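Local coordinates for protein dual function macrocyclase-peptidase POPB (Galerina marginata, PDB 5N4B) that cleaves peptides after proline and macrocyclises a precursor peptide in the biosynthesis of amanitin toxins, acting as a serine peptidase of the prolyl oligopeptidase family, at residues Y169-V174 against E197-K202; K358-A363 against A375-N380; Q517-I522 against L723-K728. The protein carries 1 engineered substitution. All blocks are in the same frame, centred on the assembly; numbering follows the deposited sequence. Where two conformers were deposited one is given.

In the fold
Contacts 1 and 2 join neighbouring strands of two different blades of the N-terminal beta-propeller: the last two strands in contact 1, the first two in contact 2. Contact 3 lies in the alpha/beta-hydrolase fold, where a helix end meets the C-terminal tail. Contact 2 is the most buried, contact 1 is partly buried and contact 3 is at the surface. Main-chain hydrogen bonds hold the first two. Contact 1 adds aromatic and cation-pi packing close to the catalytic histidine. The lysines of contact 2 reach D505 and G532 on the hydrolase side, and K378 also pairs with D383 of its own blade. Contact 3 has no direct hydrogen bond and relies on apolar packing and bridging waters.

Contact 1 (Y169-V174 against E197-K202)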
ATOM      1  N   TYR A 169     -10.166  -3.028  14.526  1.00 15.20           N
ATOM      2  CA  TYR A 169      -9.120  -2.241  15.157  1.00 15.45           C
ATOM      3  C   TYR A 169      -7.998  -3.181  15.594  1.00 16.02           C
ATOM      4  O   TYR A 169      -8.163  -4.398  15.662  1.00 19.36           O
ATOM      5  CB  TYR A 169      -9.642  -1.477  16.411  1.00 16.56           C
ATOM      6  CG  TYR A 169     -10.800  -0.556  16.052  1.00 17.55           C
ATOM      7  CD1 TYR A 169     -10.587   0.745  15.641  1.00 17.10           C
ATOM      8  CD2 TYR A 169     -12.085  -1.022  16.082  1.00 18.84           C
ATOM      9  CE1 TYR A 169     -11.642   1.563  15.254  1.00 15.96           C
ATOM     10  CE2 TYR A 169     -13.165  -0.190  15.745  1.00 18.24           C
ATOM     11  CZ  TYR A 169     -12.915   1.085  15.307  1.00 18.02           C
ATOM     12  OH  TYR A 169     -13.997   1.884  14.934  1.00 22.30           O
ATOM     13  N   SER A 170      -6.863  -2.614  15.918  1.00 14.68           N
ATOM     14  CA  SER A 170      -5.746  -3.356  16.475  1.00 13.83           C
ATOM     15  C   SER A 170      -5.551  -3.017  17.942  1.00 15.06           C
ATOM     16  O   SER A 170      -6.067  -2.022  18.458  1.00 15.73           O
ATOM     17  CB  SER A 170      -4.441  -3.049  15.737  1.00 15.71           C
ATOM     18  OG  SER A 170      -4.575  -3.351  14.353  1.00 17.78           O
ATOM     19  N   THR A 171      -4.805  -3.864  18.636  1.00 14.29           N
ATOM     20  CA  THR A 171      -4.466  -3.704  20.045  1.00 12.94           C
ATOM     21  C   THR A 171      -2.956  -3.704  20.166  1.00 14.22           C
ATOM     22  O   THR A 171      -2.270  -4.566  19.591  1.00 13.92           O
ATOM     23  CB  THR A 171      -5.073  -4.833  20.899  1.00 15.11           C
ATOM     24  OG1 THR A 171      -6.494  -4.835  20.670  1.00 19.62           O
ATOM     25  CG2 THR A 171      -4.747  -4.656  22.331  1.00 16.81           C
ATOM     26  N   ILE A 172      -2.424  -2.722  20.878  1.00 12.85           N
ATOM     27  CA  ILE A 172      -0.981  -2.596  21.064  1.00 12.46           C
ATOM     28  C   ILE A 172      -0.631  -3.209  22.400  1.00 14.79           C
ATOM     29  O   ILE A 172      -1.235  -2.888  23.442  1.00 15.39           O
ATOM     30  CB  ILE A 172      -0.502  -1.144  20.997  1.00 12.85           C
ATOM     31  CG1 ILE A 172      -0.906  -0.493  19.672  1.00 12.09           C
ATOM     32  CG2 ILE A 172       1.010  -1.132  21.166  1.00 13.70           C
ATOM     33  CD1 ILE A 172      -0.658   1.034  19.687  1.00 12.61           C
ATOM     34  N   TYR A 173       0.361  -4.092  22.366  1.00 12.84           N
ATOM     35  CA  TYR A 173       0.973  -4.731  23.515  1.00 13.65           C
ATOM     36  C   TYR A 173       2.424  -4.283  23.613  1.00 12.16           C
ATOM     37  O   TYR A 173       2.989  -3.728  22.659  1.00 12.80           O
ATOM     38  CB  TYR A 173       0.896  -6.284  23.417  1.00 14.79           C
ATOM     39  CG  TYR A 173      -0.518  -6.772  23.369  1.00 15.26           C
ATOM     40  CD1 TYR A 173      -1.245  -6.928  24.532  1.00 16.92           C
ATOM     41  CD2 TYR A 173      -1.143  -7.019  22.167  1.00 15.76           C
ATOM     42  CE1 TYR A 173      -2.534  -7.358  24.478  1.00 17.07           C
ATOM     43  CE2 TYR A 173      -2.456  -7.445  22.111  1.00 18.84           C
ATOM     44  CZ  TYR A 173      -3.140  -7.616  23.289  1.00 18.99           C
ATOM     45  OH  TYR A 173      -4.476  -8.010  23.235  1.00 23.90           O
ATOM     46  N   VAL A 174       3.016  -4.477  24.799  1.00 14.17           N
ATOM     47  CA  VAL A 174       4.381  -4.079  25.060  1.00 13.49           C
ATOM     48  C   VAL A 174       5.085  -5.208  25.790  1.00 16.59           C
ATOM     49  O   VAL A 174       4.553  -5.774  26.764  1.00 16.78           O
ATOM     50  CB  VAL A 174       4.472  -2.793  25.898  1.00 17.65           C
ATOM     51  CG1 VAL A 174       5.952  -2.336  26.086  1.00 21.33           C
ATOM     52  CG2 VAL A 174       3.603  -1.691  25.304  1.00 17.10           C
ATOM     53  N   GLU A 197      -2.496  -3.096  27.655  1.00 19.20           N
ATOM     54  CA  GLU A 197      -3.307  -3.481  26.511  1.00 18.76           C
ATOM     55  C   GLU A 197      -3.962  -2.224  25.957  1.00 20.37           C
ATOM     56  O   GLU A 197      -4.892  -1.677  26.552  1.00 21.59           O
ATOM     57  CB  GLU A 197      -4.345  -4.526  26.914  1.00 20.94           C
ATOM     58  CG  GLU A 197      -5.198  -4.970  25.749  1.00 21.46           C
ATOM     59  CD  GLU A 197      -6.059  -6.179  26.077  1.00 40.56           C
ATOM     60  OE1 GLU A 197      -6.889  -6.057  27.007  1.00 42.36           O
ATOM     61  OE2 GLU A 197      -5.850  -7.257  25.461  1.00 34.86           O
ATOM     62  N   VAL A 198      -3.470  -1.747  24.835  1.00 16.92           N
ATOM     63  CA  VAL A 198      -3.875  -0.466  24.287  1.00 17.10           C
ATOM     64  C   VAL A 198      -4.810  -0.730  23.100  1.00 16.00           C
ATOM     65  O   VAL A 198      -4.358  -1.009  21.981  1.00 14.95           O
ATOM     66  CB  VAL A 198      -2.639   0.357  23.912  1.00 15.23           C
ATOM     67  CG1 VAL A 198      -3.022   1.659  23.291  1.00 18.29           C
ATOM     68  CG2 VAL A 198      -1.776   0.585  25.139  1.00 18.10           C
ATOM     69  N   LYS A 199      -6.107  -0.684  23.332  1.00 17.36           N
ATOM     70  CA  LYS A 199      -7.124  -1.061  22.362  1.00 16.64           C
ATOM     71  C   LYS A 199      -7.511   0.122  21.481  1.00 15.91           C
ATOM     72  O   LYS A 199      -7.214   1.301  21.755  1.00 17.01           O
ATOM     73  CB  LYS A 199      -8.363  -1.575  23.097  1.00 17.97           C
ATOM     74  CG  LYS A 199      -8.079  -2.924  23.795  1.00 21.04           C
ATOM     75  CD  LYS A 199      -9.300  -3.454  24.545  1.00 28.34           C
ATOM     76  CE  LYS A 199     -10.466  -3.776  23.600  1.00 40.53           C
ATOM     77  NZ  LYS A 199     -10.270  -4.914  22.660  1.00 51.34           N
ATOM     78  N   TRP A 200      -8.190  -0.216  20.383  1.00 15.62           N
ATOM     79  CA  TRP A 200      -8.876   0.736  19.513  1.00 16.49           C
ATOM     80  C   TRP A 200      -7.930   1.523  18.623  1.00 15.13           C
ATOM     81  O   TRP A 200      -8.255   2.585  18.126  1.00 15.60           O
ATOM     82  CB  TRP A 200      -9.821   1.674  20.312  1.00 16.67           C
ATOM     83  CG  TRP A 200     -10.735   0.877  21.201  1.00 17.51           C
ATOM     84  CD1 TRP A 200     -10.682   0.792  22.560  1.00 21.17           C
ATOM     85  CD2 TRP A 200     -11.789   0.034  20.787  1.00 18.81           C
ATOM     86  NE1 TRP A 200     -11.638  -0.062  23.012  1.00 22.19           N
ATOM     87  CE2 TRP A 200     -12.330  -0.556  21.946  1.00 20.52           C
ATOM     88  CE3 TRP A 200     -12.339  -0.291  19.545  1.00 25.19           C
ATOM     89  CZ2 TRP A 200     -13.427  -1.424  21.904  1.00 24.24           C
ATOM     90  CZ3 TRP A 200     -13.394  -1.178  19.503  1.00 26.32           C
ATOM     91  CH2 TRP A 200     -13.932  -1.729  20.688  1.00 27.79           C
ATOM     92  N   PHE A 201      -6.745   0.960  18.371  1.00 14.90           N
ATOM     93  CA  PHE A 201      -5.696   1.602  17.600  1.00 12.41           C
ATOM     94  C   PHE A 201      -5.946   1.412  16.110  1.00 14.04           C
ATOM     95  O   PHE A 201      -6.199   0.289  15.633  1.00 14.65           O
ATOM     96  CB  PHE A 201      -4.356   0.963  17.995  1.00 12.52           C
ATOM     97  CG  PHE A 201      -3.177   1.297  17.090  1.00 12.40           C
ATOM     98  CD1 PHE A 201      -2.802   2.585  16.880  1.00 13.03           C
ATOM     99  CD2 PHE A 201      -2.425   0.298  16.505  1.00 13.74           C
ATOM    100  CE1 PHE A 201      -1.717   2.888  16.040  1.00 15.12           C
ATOM    101  CE2 PHE A 201      -1.333   0.586  15.709  1.00 12.92           C
ATOM    102  CZ  PHE A 201      -0.971   1.873  15.493  1.00 13.78           C
ATOM    103  N   LYS A 202      -5.831   2.497  15.347  1.00 12.70           N
ATOM    104  CA  LYS A 202      -6.009   2.417  13.913  1.00 14.28           C
ATOM    105  C   LYS A 202      -5.514   3.693  13.247  1.00 13.52           C
ATOM    106  O   LYS A 202      -5.658   4.782  13.801  1.00 13.10           O
ATOM    107  CB  LYS A 202      -7.503   2.232  13.580  1.00 16.05           C
ATOM    108  CG  LYS A 202      -7.846   1.643  12.223  1.00 15.55           C
ATOM    109  CD  LYS A 202      -9.350   1.435  12.090  1.00 15.26           C
ATOM    110  CE  LYS A 202      -9.659   0.632  10.883  1.00 18.00           C
ATOM    111  NZ  LYS A 202     -11.122   0.250  10.842  1.00 20.65           N
TER
HETATM  112  O   HOH W   1      -5.220  -1.109  13.393  1.00 28.86           O
HETATM  113  O   HOH W   2      -8.849  -3.074  19.917  1.00 16.97           O
HETATM  114  O   HOH W   3      -8.009  -6.618  22.411  1.00 37.66           O
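The ring of Y169 lies between W200 on one face and the K202 ammonium on the other. W200 comes in edge first, with its CE3 3.5 Å from Y169 CD2. The two planes meet at 68°, an offset edge-to-face pair. K202 is extended throughout and crosses the tyrosine at about a right angle. Its NZ sits 4.9 Å from the centroid of the Y169 ring, a cation-pi contact. NZ also forms a salt bridge with D232 and a hydrogen bond to D168 O, so its position is well fixed. The K202 side chain touches H699 of the charge relay system.

S170, I172, V198 and F201 point to one face of the sheet. I172 CD1 rests over the phenyl ring, 3.7 Å from the F201 centroid, a CH-pi contact. I172 CB also packs beside V198 CB. At the far end, Y173 OH donates to the anti lone pair of E197 OE2 at 2.7 Å.

Four main-chain bonds link the antiparallel pairs S170/F201 and I172/V198. The shortest is I172 N to V198 O, 2.8 Å, with the donor above the carbonyl plane; the other three lie in plane. W200 and F201 both face S170, a G1 beta bulge, with W200 at positive phi (76°).

Strand 198-201 is the outermost of its four-stranded blade, beside 170-176. I172 and F201 pack on strand 157-164, and V198 and W200 touch strand 214-219 of the next blade.

Contact 2 (K358-A363 against A375-N380)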
ATOM      1  N   LYS A 358      12.529  20.651 -10.757  1.00 15.17           N
ATOM      2  CA  LYS A 358      11.379  20.771 -11.638  1.00 17.25           C
ATOM      3  C   LYS A 358      10.913  19.411 -12.115  1.00 20.18           C
ATOM      4  O   LYS A 358       9.710  19.210 -12.294  1.00 23.41           O
ATOM      5  CB  LYS A 358      11.737  21.676 -12.818  1.00 19.28           C
ATOM      6  CG  LYS A 358      10.622  21.984 -13.809  1.00 24.92           C
ATOM      7  CD  LYS A 358      11.168  22.801 -14.995  1.00 28.05           C
ATOM      8  CE  LYS A 358      10.147  23.065 -16.089  1.00 30.02           C
ATOM      9  NZ  LYS A 358       8.990  23.813 -15.571  1.00 40.94           N
ATOM     10  N   ASP A 359      11.836  18.511 -12.366  1.00 18.28           N
ATOM     11  CA  ASP A 359      11.512  17.269 -13.073  1.00 24.98           C
ATOM     12  C   ASP A 359      11.980  16.015 -12.320  1.00 25.39           C
ATOM     13  O   ASP A 359      12.352  14.995 -12.934  1.00 18.80           O
ATOM     14  CB  ASP A 359      12.098  17.301 -14.480  1.00 33.93           C
ATOM     15  CG  ASP A 359      11.443  18.359 -15.367  1.00 37.83           C
ATOM     16  OD1 ASP A 359      10.195  18.337 -15.594  1.00 38.87           O
ATOM     17  OD2 ASP A 359      12.200  19.233 -15.802  1.00 34.67           O
ATOM     18  N   ALA A 360      12.065  16.088 -10.995  1.00 15.87           N
ATOM     19  CA  ALA A 360      12.255  14.866 -10.235  1.00 13.13           C
ATOM     20  C   ALA A 360      11.614  15.070  -8.875  1.00 13.55           C
ATOM     21  O   ALA A 360      11.864  16.079  -8.223  1.00 14.06           O
ATOM     22  CB  ALA A 360      13.720  14.516 -10.040  1.00 18.87           C
ATOM     23  N   LYS A 361      10.838  14.098  -8.430  1.00 10.42           N
ATOM     24  CA  LYS A 361      10.139  14.174  -7.165  1.00 10.59           C
ATOM     25  C   LYS A 361      11.084  13.802  -6.040  1.00  9.97           C
ATOM     26  O   LYS A 361      11.723  12.754  -6.044  1.00 10.57           O
ATOM     27  CB  LYS A 361       8.960  13.209  -7.194  1.00 11.65           C
ATOM     28  CG  LYS A 361       8.141  13.215  -5.922  1.00 13.57           C
ATOM     29  CD  LYS A 361       7.019  12.198  -5.995  1.00 15.31           C
ATOM     30  CE  LYS A 361       6.133  12.276  -4.856  1.00 16.91           C
ATOM     31  NZ  LYS A 361       5.159  11.139  -4.920  1.00 22.18           N
ATOM     32  N   LEU A 362      11.110  14.626  -5.017  1.00  9.31           N
ATOM     33  CA  LEU A 362      11.831  14.290  -3.792  1.00  8.22           C
ATOM     34  C   LEU A 362      10.916  13.371  -2.986  1.00  8.58           C
ATOM     35  O   LEU A 362       9.879  13.808  -2.465  1.00 11.44           O
ATOM     36  CB  LEU A 362      12.182  15.553  -3.027  1.00  9.61           C
ATOM     37  CG  LEU A 362      12.897  15.335  -1.689  1.00  8.66           C
ATOM     38  CD1 LEU A 362      14.264  14.684  -1.914  1.00 12.35           C
ATOM     39  CD2 LEU A 362      13.004  16.608  -0.920  1.00 10.20           C
ATOM     40  N   ALA A 363      11.279  12.107  -2.894  1.00  8.86           N
ATOM     41  CA  ALA A 363      10.404  11.071  -2.325  1.00  8.94           C
ATOM     42  C   ALA A 363      10.648  10.816  -0.852  1.00  8.70           C
ATOM     43  O   ALA A 363       9.701  10.477  -0.131  1.00 11.16           O
ATOM     44  CB  ALA A 363      10.611   9.762  -3.092  1.00 12.29           C
ATOM     45  N   ALA A 375      18.836  11.474   0.506  1.00  8.49           N
ATOM     46  CA  ALA A 375      17.652  11.845  -0.257  1.00  9.81           C
ATOM     47  C   ALA A 375      17.433  10.836  -1.358  1.00  8.72           C
ATOM     48  O   ALA A 375      18.378  10.408  -2.018  1.00 10.34           O
ATOM     49  CB  ALA A 375      17.853  13.212  -0.916  1.00 12.51           C
ATOM     50  N   ILE A 376      16.169  10.483  -1.580  1.00  8.36           N
ATOM     51  CA  ILE A 376      15.768   9.673  -2.730  0.67  8.15           C
ATOM     52  C   ILE A 376      14.934  10.563  -3.619  1.00  9.33           C
ATOM     53  O   ILE A 376      13.928  11.143  -3.170  1.00  9.13           O
ATOM     54  CB  ILE A 376      15.010   8.413  -2.323  0.67  8.51           C
ATOM     55  CG1 ILE A 376      15.971   7.484  -1.595  0.67 11.93           C
ATOM     56  CG2 ILE A 376      14.419   7.714  -3.581  0.67  9.77           C
ATOM     57  CD1 ILE A 376      15.273   6.338  -0.966  0.67 12.00           C
ATOM     58  N   TYR A 377      15.375  10.692  -4.868  1.00  9.61           N
ATOM     59  CA  TYR A 377      14.646  11.356  -5.935  1.00  9.04           C
ATOM     60  C   TYR A 377      14.080  10.311  -6.865  1.00  9.24           C
ATOM     61  O   TYR A 377      14.754   9.318  -7.213  1.00 12.86           O
ATOM     62  CB  TYR A 377      15.556  12.268  -6.730  1.00 10.88           C
ATOM     63  CG  TYR A 377      15.812  13.577  -6.068  1.00 11.09           C
ATOM     64  CD1 TYR A 377      14.917  14.602  -6.236  1.00  9.88           C
ATOM     65  CD2 TYR A 377      16.927  13.787  -5.286  1.00 13.30           C
ATOM     66  CE1 TYR A 377      15.103  15.847  -5.617  1.00  9.79           C
ATOM     67  CE2 TYR A 377      17.146  15.022  -4.704  1.00 14.60           C
ATOM     68  CZ  TYR A 377      16.214  16.020  -4.862  1.00 15.01           C
ATOM     69  OH  TYR A 377      16.485  17.200  -4.196  1.00 15.98           O
ATOM     70  N   LYS A 378      12.851  10.509  -7.258  1.00  9.07           N
ATOM     71  CA  LYS A 378      12.190   9.648  -8.226  1.00  9.78           C
ATOM     72  C   LYS A 378      12.172  10.404  -9.550  1.00 10.86           C
ATOM     73  O   LYS A 378      11.439  11.378  -9.682  1.00 11.55           O
ATOM     74  CB  LYS A 378      10.793   9.270  -7.757  1.00 10.92           C
ATOM     75  CG  LYS A 378      10.141   8.181  -8.591  1.00 12.53           C
ATOM     76  CD  LYS A 378       8.729   7.894  -8.188  1.00 17.25           C
ATOM     77  CE  LYS A 378       8.623   7.424  -6.724  1.00 15.10           C
ATOM     78  NZ  LYS A 378       9.391   6.203  -6.426  1.00 17.59           N
ATOM     79  N   ARG A 379      13.009   9.995 -10.503  1.00 10.04           N
ATOM     80  CA  ARG A 379      13.149  10.672 -11.780  1.00  9.96           C
ATOM     81  C   ARG A 379      12.707   9.668 -12.849  1.00 12.89           C
ATOM     82  O   ARG A 379      13.272   8.561 -12.949  1.00 12.62           O
ATOM     83  CB  ARG A 379      14.611  11.087 -11.995  1.00 13.93           C
ATOM     84  CG  ARG A 379      14.767  11.887 -13.283  1.00 17.89           C
ATOM     85  CD  ARG A 379      16.257  12.052 -13.691  1.00 25.00           C
ATOM     86  NE  ARG A 379      16.968  12.436 -12.518  1.00 27.85           N
ATOM     87  CZ  ARG A 379      16.972  13.653 -11.992  1.00 30.07           C
ATOM     88  NH1 ARG A 379      16.328  14.660 -12.583  1.00 35.11           N
ATOM     89  NH2 ARG A 379      17.646  13.834 -10.846  1.00 34.56           N
ATOM     90  N   ASN A 380      11.690  10.027 -13.625  1.00 12.20           N
ATOM     91  CA  ASN A 380      11.148   9.091 -14.608  1.00 14.05           C
ATOM     92  C   ASN A 380      10.759   7.767 -13.935  1.00 13.25           C
ATOM     93  O   ASN A 380      10.884   6.688 -14.500  1.00 14.33           O
ATOM     94  CB  ASN A 380      12.088   8.863 -15.797  1.00 16.44           C
ATOM     95  CG  ASN A 380      12.340  10.083 -16.601  1.00 24.95           C
ATOM     96  OD1 ASN A 380      13.500  10.428 -16.897  1.00 30.95           O
ATOM     97  ND2 ASN A 380      11.306  10.747 -16.922  1.00 22.52           N
TER
HETATM   98  O   HOH W   4      10.644  12.720 -13.123  1.00  9.59           O
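K361 and K378 form an antiparallel hydrogen-bonded pair. K378 N donates to K361 O at 2.8 Å, nearly straight and in the carbonyl plane. The return bond, K361 N to K378 O, is longer at 3.1 Å, and its donor sits above the carbonyl plane. A363 N meets I376 O at 2.8 Å, nearly along the C=O axis. Beyond the strand ends, a water donates to D359 O and accepts from N380 N.

K361 and K378 share one face of the sheet, and their ends lead away from the opposite strand. K378 bends at chi3 and chi4, and its NZ makes salt bridges with D383 and D505. K361 stays extended, and its NZ is hydrogen-bonded to G532 O.

On the other face, L362 CD1 lies over the Y377 ring, 4.0 Å from its centroid, a CH-pi contact. The same methyl touches A375 CB at 4.0 Å. A360 O lies at the edge of the tyrosine ring, in its plane. On this side too, R379 folds back over A360, whose CB covers one face of the guanidinium, 3.6 Å from R379 NH1. R379 NE makes a salt bridge with E384.

These segments belong to a beta hairpin, strands 361-368 and 372-379. They are the first two strands of a four-stranded antiparallel blade, the repeating unit of a beta-propeller.

Contact 3 (Q517-I522 against L723-K728); sequences QTYGAI and LGLELK
Y519 has CG anti to its carbonyl carbon (chi1 -68°), which carries the ring out to the C-terminal tail. L725 and L727 have the same kind of first torsion (chi1 -50° and -66°), and both meet the tyrosine obliquely. T518 has CG2 anti to its backbone N. That methyl lies 3.8 Å above the plane of the Y519 ring, over its centre.

L725 CB approaches the inner part of the ring and comes within 3.6 Å of Y519 CD1. L727 works at the outer end, with CD2 3.6 Å from Y519 OH. The same L727 methyl is 3.4 Å from T518 CG2. This is tighter than usual van der Waals contact, and the two side chains lie alongside each other. E726 O sits between the leucines, at the edge of the tyrosine ring and near its plane.

Both segments belong to the alpha/beta-hydrolase domain. Helix 510-519 ends at Y519, and G520, with positive phi, turns the chain toward strand 522-526 of the central sheet. Helix 705-722 closes with a Schellman motif at G724, and the tail then runs past the end of helix 510-519.

No direct hydrogen bond joins the two segments; two waters bridge their polar atoms. One accepts from Y519 OH at 2.7 Å and donates to L725 O at 2.9 Å. The other donates to T518 O at 2.9 Å and accepts from K728 N at 2.8 Å. T518 OG1 turns back to T514 O in its own helix. Helix 68-80 also packs here, with L72 against Y519, K75 against T518, and D68 and K71 against L727. The F515 ring meets that of Y519.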
ATOM      1  N   GLN A 517       7.885 -15.994 -18.086  1.00 10.88           N
ATOM      2  CA  GLN A 517       8.714 -17.052 -18.649  1.00 11.66           C
ATOM      3  C   GLN A 517       7.884 -18.227 -19.138  1.00 12.58           C
ATOM      4  O   GLN A 517       8.143 -18.752 -20.221  1.00 16.26           O
ATOM      5  CB  GLN A 517       9.747 -17.488 -17.616  1.00 13.89           C
ATOM      6  CG  GLN A 517      10.741 -18.507 -18.147  1.00 15.96           C
ATOM      7  CD  GLN A 517      11.908 -18.789 -17.228  1.00 16.59           C
ATOM      8  OE1 GLN A 517      12.118 -18.147 -16.234  1.00 17.86           O
ATOM      9  NE2 GLN A 517      12.649 -19.827 -17.568  1.00 22.98           N
ATOM     10  N   THR A 518       6.862 -18.613 -18.411  1.00 11.56           N
ATOM     11  CA  THR A 518       6.067 -19.778 -18.768  1.00 12.40           C
ATOM     12  C   THR A 518       5.347 -19.573 -20.083  1.00 13.57           C
ATOM     13  O   THR A 518       5.232 -20.493 -20.893  1.00 16.95           O
ATOM     14  CB  THR A 518       5.063 -20.045 -17.642  1.00 14.15           C
ATOM     15  OG1 THR A 518       5.779 -20.435 -16.438  1.00 15.06           O
ATOM     16  CG2 THR A 518       4.091 -21.150 -17.985  1.00 14.51           C
ATOM     17  N   TYR A 519       4.836 -18.390 -20.306  1.00 13.16           N
ATOM     18  CA  TYR A 519       3.980 -18.115 -21.437  1.00 13.83           C
ATOM     19  C   TYR A 519       4.603 -17.186 -22.465  1.00 13.68           C
ATOM     20  O   TYR A 519       3.967 -16.965 -23.525  1.00 16.21           O
ATOM     21  CB  TYR A 519       2.655 -17.535 -20.939  1.00 13.32           C
ATOM     22  CG  TYR A 519       1.810 -18.493 -20.170  1.00 14.02           C
ATOM     23  CD1 TYR A 519       1.182 -19.569 -20.810  1.00 14.53           C
ATOM     24  CD2 TYR A 519       1.555 -18.292 -18.830  1.00 13.81           C
ATOM     25  CE1 TYR A 519       0.368 -20.437 -20.112  1.00 14.18           C
ATOM     26  CE2 TYR A 519       0.724 -19.138 -18.146  1.00 13.78           C
ATOM     27  CZ  TYR A 519       0.138 -20.199 -18.798  1.00 13.52           C
ATOM     28  OH  TYR A 519      -0.704 -21.021 -18.059  1.00 16.52           O
ATOM     29  N   GLY A 520       5.788 -16.643 -22.234  1.00 14.41           N
ATOM     30  CA  GLY A 520       6.329 -15.696 -23.206  1.00 14.28           C
ATOM     31  C   GLY A 520       5.504 -14.425 -23.232  1.00 14.99           C
ATOM     32  O   GLY A 520       5.326 -13.813 -24.304  1.00 17.28           O
ATOM     33  N   ALA A 521       4.980 -14.009 -22.089  1.00 14.98           N
ATOM     34  CA  ALA A 521       4.106 -12.848 -21.991  1.00 14.58           C
ATOM     35  C   ALA A 521       4.928 -11.673 -21.497  1.00 14.74           C
ATOM     36  O   ALA A 521       6.066 -11.826 -21.084  1.00 16.66           O
ATOM     37  CB  ALA A 521       2.964 -13.131 -21.009  1.00 13.29           C
ATOM     38  N   ILE A 522       4.346 -10.474 -21.565  1.00 12.24           N
ATOM     39  CA  ILE A 522       5.009  -9.273 -21.066  1.00  9.82           C
ATOM     40  C   ILE A 522       4.149  -8.672 -19.947  1.00  8.49           C
ATOM     41  O   ILE A 522       2.942  -8.939 -19.850  1.00 11.30           O
ATOM     42  CB  ILE A 522       5.275  -8.260 -22.183  1.00 11.99           C
ATOM     43  CG1 ILE A 522       3.988  -7.614 -22.688  1.00 11.78           C
ATOM     44  CG2 ILE A 522       6.073  -8.888 -23.323  1.00 15.08           C
ATOM     45  CD1 ILE A 522       4.189  -6.553 -23.735  1.00 14.42           C
ATOM     46  N   LEU A 723      -6.915 -15.750 -22.658  1.00 12.65           N
ATOM     47  CA  LEU A 723      -6.107 -15.280 -23.793  1.00 14.06           C
ATOM     48  C   LEU A 723      -5.654 -16.410 -24.693  1.00 18.15           C
ATOM     49  O   LEU A 723      -4.960 -16.148 -25.687  1.00 19.81           O
ATOM     50  CB  LEU A 723      -4.884 -14.513 -23.251  1.00 14.61           C
ATOM     51  CG  LEU A 723      -5.192 -13.319 -22.312  1.00 14.71           C
ATOM     52  CD1 LEU A 723      -3.913 -12.574 -21.965  1.00 17.12           C
ATOM     53  CD2 LEU A 723      -6.286 -12.380 -22.864  1.00 19.96           C
ATOM     54  N   GLY A 724      -6.057 -17.639 -24.414  1.00 17.16           N
ATOM     55  CA  GLY A 724      -5.728 -18.781 -25.253  1.00 18.47           C
ATOM     56  C   GLY A 724      -4.290 -19.234 -25.138  1.00 19.34           C
ATOM     57  O   GLY A 724      -3.772 -19.860 -26.070  1.00 25.22           O
ATOM     58  N   LEU A 725      -3.629 -18.964 -24.015  1.00 16.73           N
ATOM     59  CA  LEU A 725      -2.246 -19.367 -23.839  1.00 18.66           C
ATOM     60  C   LEU A 725      -2.153 -20.783 -23.323  1.00 20.43           C
ATOM     61  O   LEU A 725      -2.903 -21.187 -22.427  1.00 20.96           O
ATOM     62  CB  LEU A 725      -1.548 -18.442 -22.858  1.00 16.10           C
ATOM     63  CG  LEU A 725      -1.688 -16.944 -23.112  1.00 15.74           C
ATOM     64  CD1 LEU A 725      -1.015 -16.149 -22.034  1.00 16.16           C
ATOM     65  CD2 LEU A 725      -1.144 -16.580 -24.495  1.00 20.74           C
ATOM     66  N   GLU A 726      -1.138 -21.487 -23.812  1.00 21.00           N
ATOM     67  CA  GLU A 726      -0.941 -22.884 -23.507  1.00 23.95           C
ATOM     68  C   GLU A 726       0.427 -23.042 -22.876  1.00 23.81           C
ATOM     69  O   GLU A 726       1.378 -22.294 -23.187  1.00 26.45           O
ATOM     70  CB  GLU A 726      -1.035 -23.767 -24.767  1.00 30.03           C
ATOM     71  CG  GLU A 726      -2.352 -23.639 -25.522  1.00 36.03           C
ATOM     72  CD  GLU A 726      -3.526 -24.280 -24.808  1.00 49.56           C
ATOM     73  OE1 GLU A 726      -3.356 -24.753 -23.665  1.00 51.38           O
ATOM     74  OE2 GLU A 726      -4.634 -24.308 -25.393  1.00 59.39           O
ATOM     75  N   LEU A 727       0.486 -24.010 -21.966  1.00 28.80           N
ATOM     76  CA  LEU A 727       1.754 -24.444 -21.405  1.00 32.39           C
ATOM     77  C   LEU A 727       2.554 -25.158 -22.483  1.00 36.21           C
ATOM     78  O   LEU A 727       2.013 -25.977 -23.233  1.00 42.15           O
ATOM     79  CB  LEU A 727       1.499 -25.340 -20.189  1.00 27.88           C
ATOM     80  CG  LEU A 727       0.852 -24.618 -18.994  1.00 28.46           C
ATOM     81  CD1 LEU A 727       0.438 -25.590 -17.908  1.00 31.37           C
ATOM     82  CD2 LEU A 727       1.832 -23.599 -18.445  1.00 24.48           C
ATOM     83  N   LYS A 728       3.836 -24.816 -22.569  1.00 47.33           N
ATOM     84  CA  LYS A 728       4.688 -25.181 -23.706  1.00 53.81           C
ATOM     85  C   LYS A 728       5.949 -25.882 -23.236  1.00 56.40           C
ATOM     86  O   LYS A 728       6.043 -27.113 -23.336  1.00 63.00           O
ATOM     87  CB  LYS A 728       5.057 -23.912 -24.538  1.00 51.72           C
TER
HETATM   88  O   HOH W   5       5.380 -23.398 -20.705  1.00 37.74           O
HETATM   89  O   HOH W   6      -2.589 -22.148 -19.711  1.00 14.26           O